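Local coordinates for protein dienelactone hydrolase (Anabaena variabilis, PDB 2O2G) that probably acts as a hydrolase of the dienelactone hydrolase family, with an alpha/beta-hydrolase fold and a likely serine nucleophile, at residues R52-Y55 against V56-L60; I91-L94 against A95-L98. One frame throughout, in Å; residues are numbered along the deposited sequence.

Both contacts are local, each between neighbouring turns of one helix, in a single chain of the alpha/beta-hydrolase fold. From the N terminus, strands 12-19, 22-29 and 36-41 come first. Interaction 1 follows on helix 51-63, which links strand 36-41 to strand 66-70. The chain then passes through helix 75-84 to interaction 2, on the first turns of helix 91-107, ahead of strand 115-121. Neither contact closes a loop. They run in series and neither nest nor cross. Their centres lie about 22 Å apart, on opposite sides of the chain's centre, and strand 36-41 is touched by side chains from both.

Interaction 1 of 2, residues R52-Y55 against V56-L60; sequences RNRY and VAEVL. With SO4 (sulfate ion), chain B.
Val56 N gives its hydrogen to Arg52 O over 3.1 Å, and the bond is nearly straight at 172°. The CG2 methyl of Val56, set beside its own backbone N, also rests on Arg52 O. Ala57 N bonds to Asn53 O at 2.9 Å, and Ala57 CB lies against the same oxygen. This is helix 51-63, the crossover of a beta-alpha-beta unit between strands 36-41 and 66-70. Near its start, a sulfate, probably from the crystallisation liquor, is held by Arg52 NE at 3.0 Å from O3 and by Arg52 NH2 at 2.9 Å from O2. Asn53 ND2 adds a weak bond to O1, and Ser46, Ser50, Gly43 and Arg145 also bind the ion. Glu58 N bonds to Arg54 O. Glu58 OE2 lies 3.4 Å from Arg54 NH2, well out of the guanidinium plane, so this salt bridge rests on charge alone. A water joins the same two groups, weakly on the arginine side, and Arg54 NH1 pairs with Glu12. Val59 N bonds to Tyr55 O. Val59 CG2 sits over one face of the Tyr55 ring, 4.1 Å from its centroid, a CH-pi contact. Tyr55 OH is hydrogen-bonded to Thr208 of helix 206-221.

Interaction 2 of 2, residues I91-L94 against A95-L98; sequences IGLL and ASRL
Leu93 O takes two hydrogen bonds from the next turn of the helix. Ser96 OG donates over 2.7 Å, in the carbonyl plane and on a lone pair. Arg97 N donates to the same Leu93 O over 2.9 Å, close to the line of the C=O bond. The serine hydroxyl gets there because chi1 of 75° puts OG between its own N and carbonyl carbon, which folds it back over the preceding turn.

The remaining backbone bonds are regular i to i+4 pairs. Ala95 N bonds to Ile91 O at 2.9 Å, Ser96 N to Gly92 O and Leu98 N to Leu94 O. They form the first turns of helix 91-107 in the alpha/beta-hydrolase fold. Just ahead of them Asp90 OD1 accepts from Leu93 N.

The side-chain contact is a van der Waals one between Leu93 and Arg97, whose side chains run side by side in the same direction. Leu93 CD1 lies over one face of the Arg97 guanidinium, 3.8 Å from NH2 and offset toward the rim. Arg97 bends at chi2 (-71°), which brings its guanidinium beside the leucine methyl. Arg97 NH1 goes to the carbonyl oxygen of Leu72 and forms a salt bridge with Glu77. Leu94, Ala95 and Leu98 pack against helix 123-134, and Leu98 also reaches strand 36-41.

The guanidinium is therefore used in two ways: its flat face takes a methyl group while NH1 and NH2 have polar partners. With Arg97 buried, the carboxylate of Glu77 probably helps to balance its charge.

Interaction 1 of 2, residues R52-Y55 against V56-L60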
loop_
_atom_site.group_PDB
_atom_site.type_symbol
_atom_site.label_atom_id
_atom_site.label_comp_id
_atom_site.label_asym_id
_atom_site.label_seq_id
_atom_site.Cartn_x
_atom_site.Cartn_y
_atom_site.Cartn_z
ATOM N N ARG A 52 12.482 -1.703 -0.208
ATOM C CA ARG A 52 11.534 -2.757 0.120
ATOM C C ARG A 52 10.326 -2.746 -0.772
ATOM O O ARG A 52 9.928 -3.784 -1.294
ATOM C CB ARG A 52 11.099 -2.632 1.561
ATOM C CG ARG A 52 12.190 -3.059 2.480
ATOM C CD ARG A 52 11.768 -2.969 3.889
ATOM N NE ARG A 52 11.591 -1.599 4.324
ATOM C CZ ARG A 52 12.581 -0.783 4.633
ATOM N NH1 ARG A 52 13.843 -1.160 4.518
ATOM N NH2 ARG A 52 12.317 0.435 5.048
ATOM N N ASN A 53 9.730 -1.569 -0.938
ATOM C CA ASN A 53 8.587 -1.431 -1.819
ATOM C C ASN A 53 8.992 -1.574 -3.304
ATOM O O ASN A 53 8.222 -2.079 -4.100
ATOM C CB ASN A 53 7.851 -0.123 -1.534
ATOM C CG ASN A 53 7.298 -0.059 -0.077
ATOM O OD1 ASN A 53 7.107 -1.090 0.598
ATOM N ND2 ASN A 53 7.053 1.150 0.397
ATOM N N ARG A 54 10.186 -1.136 -3.675
ATOM C CA ARG A 54 10.632 -1.310 -5.062
ATOM C C ARG A 54 10.822 -2.810 -5.403
ATOM O O ARG A 54 10.445 -3.270 -6.499
ATOM C CB ARG A 54 11.907 -0.530 -5.346
ATOM C CG ARG A 54 11.688 0.986 -5.578
ATOM C CD ARG A 54 12.944 1.669 -6.137
ATOM N NE ARG A 54 13.479 1.051 -7.369
ATOM C CZ ARG A 54 13.139 1.370 -8.625
ATOM N NH1 ARG A 54 12.209 2.287 -8.879
ATOM N NH2 ARG A 54 13.716 0.739 -9.648
ATOM N N TYR A 55 11.421 -3.560 -4.475
ATOM C CA TYR A 55 11.545 -5.014 -4.637
ATOM C C TYR A 55 10.181 -5.662 -4.801
ATOM O O TYR A 55 9.954 -6.419 -5.738
ATOM C CB TYR A 55 12.287 -5.656 -3.434
ATOM C CG TYR A 55 12.279 -7.163 -3.556
ATOM C CD1 TYR A 55 13.111 -7.811 -4.483
ATOM C CD2 TYR A 55 11.376 -7.935 -2.814
ATOM C CE1 TYR A 55 13.070 -9.189 -4.632
ATOM C CE2 TYR A 55 11.331 -9.295 -2.942
ATOM C CZ TYR A 55 12.174 -9.926 -3.857
ATOM O OH TYR A 55 12.120 -11.302 -3.972
ATOM N N VAL A 56 9.251 -5.393 -3.875
ATOM C CA VAL A 56 7.923 -5.951 -3.996
ATOM C C VAL A 56 7.279 -5.545 -5.351
ATOM O O VAL A 56 6.680 -6.367 -6.010
ATOM C CB VAL A 56 6.970 -5.528 -2.819
ATOM C CG1 VAL A 56 5.606 -6.069 -3.044
ATOM C CG2 VAL A 56 7.497 -6.040 -1.479
ATOM N N ALA A 57 7.440 -4.274 -5.753
ATOM C CA ALA A 57 6.851 -3.771 -6.965
ATOM C C ALA A 57 7.355 -4.535 -8.166
ATOM O O ALA A 57 6.568 -4.860 -9.041
ATOM C CB ALA A 57 7.112 -2.287 -7.121
ATOM N N GLU A 58 8.652 -4.822 -8.192
ATOM C CA GLU A 58 9.260 -5.569 -9.291
ATOM C C GLU A 58 8.716 -6.986 -9.338
ATOM O O GLU A 58 8.622 -7.579 -10.401
ATOM C CB GLU A 58 10.793 -5.524 -9.155
ATOM C CG GLU A 58 11.312 -4.110 -9.475
ATOM C CD GLU A 58 12.682 -3.704 -8.865
ATOM O OE1 GLU A 58 13.218 -4.419 -7.973
ATOM O OE2 GLU A 58 13.196 -2.615 -9.268
ATOM N N VAL A 59 8.357 -7.538 -8.188
ATOM C CA VAL A 59 7.770 -8.893 -8.146
ATOM C C VAL A 59 6.341 -8.863 -8.710
ATOM O O VAL A 59 5.982 -9.694 -9.531
ATOM C CB VAL A 59 7.796 -9.491 -6.714
ATOM C CG1 VAL A 59 7.132 -10.847 -6.691
ATOM C CG2 VAL A 59 9.217 -9.619 -6.238
ATOM N N LEU A 60 5.556 -7.854 -8.324
ATOM C CA LEU A 60 4.192 -7.684 -8.837
ATOM C C LEU A 60 4.231 -7.447 -10.356
ATOM O O LEU A 60 3.472 -8.059 -11.123
ATOM C CB LEU A 60 3.480 -6.515 -8.129
ATOM C CG LEU A 60 3.379 -6.624 -6.591
ATOM C CD1 LEU A 60 2.746 -5.376 -5.978
ATOM C CD2 LEU A 60 2.590 -7.845 -6.175
HETATM S S SO4 B . 8.940 1.115 3.966
HETATM O O1 SO4 B . 7.964 1.829 3.162
HETATM O O2 SO4 B . 10.131 1.915 3.946
HETATM O O3 SO4 B . 9.242 -0.118 3.264
HETATM O O4 SO4 B . 8.466 0.843 5.318
HETATM O O HOH W 1 15.764 -1.903 -9.969
#

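Interaction 2 of 2, residues I91-L94 against A95-L98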
loop_
_atom_site.group_PDB
_atom_site.type_symbol
_atom_site.label_atom_id
_atom_site.label_comp_id
_atom_site.label_asym_id
_atom_site.label_seq_id
_atom_site.Cartn_x
_atom_site.Cartn_y
_atom_site.Cartn_z
ATOM N N ILE A 91 -2.169 10.029 10.129
ATOM C CA ILE A 91 -2.848 9.005 9.329
ATOM C C ILE A 91 -3.990 9.589 8.487
ATOM O O ILE A 91 -4.239 9.096 7.395
ATOM C CB ILE A 91 -3.331 7.779 10.183
ATOM C CG1 ILE A 91 -2.178 7.172 10.997
ATOM C CG2 ILE A 91 -3.993 6.726 9.308
ATOM C CD1 ILE A 91 -0.952 6.754 10.188
ATOM N N GLY A 92 -4.615 10.653 8.961
ATOM C CA GLY A 92 -5.719 11.281 8.234
ATOM C C GLY A 92 -5.218 11.887 6.943
ATOM O O GLY A 92 -5.813 11.708 5.877
ATOM N N LEU A 93 -4.117 12.622 7.055
ATOM C CA LEU A 93 -3.495 13.236 5.909
ATOM C C LEU A 93 -3.002 12.166 4.934
ATOM O O LEU A 93 -3.290 12.228 3.767
ATOM C CB LEU A 93 -2.306 14.061 6.354
ATOM C CG LEU A 93 -1.555 14.794 5.245
ATOM C CD1 LEU A 93 -2.398 15.879 4.629
ATOM C CD2 LEU A 93 -0.302 15.413 5.830
ATOM N N LEU A 94 -2.284 11.171 5.430
ATOM C CA LEU A 94 -1.692 10.170 4.541
ATOM C C LEU A 94 -2.800 9.462 3.795
ATOM O O LEU A 94 -2.687 9.210 2.605
ATOM C CB LEU A 94 -0.807 9.181 5.307
ATOM C CG LEU A 94 0.398 9.779 6.050
ATOM C CD1 LEU A 94 0.970 8.679 6.939
ATOM C CD2 LEU A 94 1.445 10.349 5.072
ATOM N N ALA A 95 -3.903 9.168 4.477
ATOM C CA ALA A 95 -5.018 8.487 3.804
ATOM C C ALA A 95 -5.665 9.376 2.760
ATOM O O ALA A 95 -6.110 8.893 1.685
ATOM C CB ALA A 95 -6.057 8.017 4.793
ATOM N N SER A 96 -5.724 10.669 3.041
ATOM C CA SER A 96 -6.326 11.567 2.075
ATOM C C SER A 96 -5.434 11.614 0.849
ATOM O O SER A 96 -5.920 11.730 -0.256
ATOM C CB SER A 96 -6.514 12.989 2.620
ATOM O OG SER A 96 -5.262 13.678 2.671
ATOM N N ARG A 97 -4.132 11.559 1.040
ATOM C CA ARG A 97 -3.208 11.592 -0.096
ATOM C C ARG A 97 -3.357 10.358 -0.940
ATOM O O ARG A 97 -3.353 10.429 -2.156
ATOM C CB ARG A 97 -1.753 11.762 0.396
ATOM C CG ARG A 97 -1.529 13.089 1.110
ATOM C CD ARG A 97 -1.565 14.196 0.068
ATOM N NE ARG A 97 -1.522 15.507 0.636
ATOM C CZ ARG A 97 -0.430 16.087 1.103
ATOM N NH1 ARG A 97 0.732 15.469 1.072
ATOM N NH2 ARG A 97 -0.526 17.293 1.611
ATOM N N LEU A 98 -3.540 9.226 -0.290
ATOM C CA LEU A 98 -3.761 7.948 -1.000
ATOM C C LEU A 98 -5.111 7.968 -1.756
ATOM O O LEU A 98 -5.186 7.527 -2.903
ATOM C CB LEU A 98 -3.710 6.818 0.008
ATOM C CG LEU A 98 -3.416 5.405 -0.469
ATOM C CD1 LEU A 98 -2.159 5.371 -1.350
ATOM C CD2 LEU A 98 -3.241 4.557 0.772
#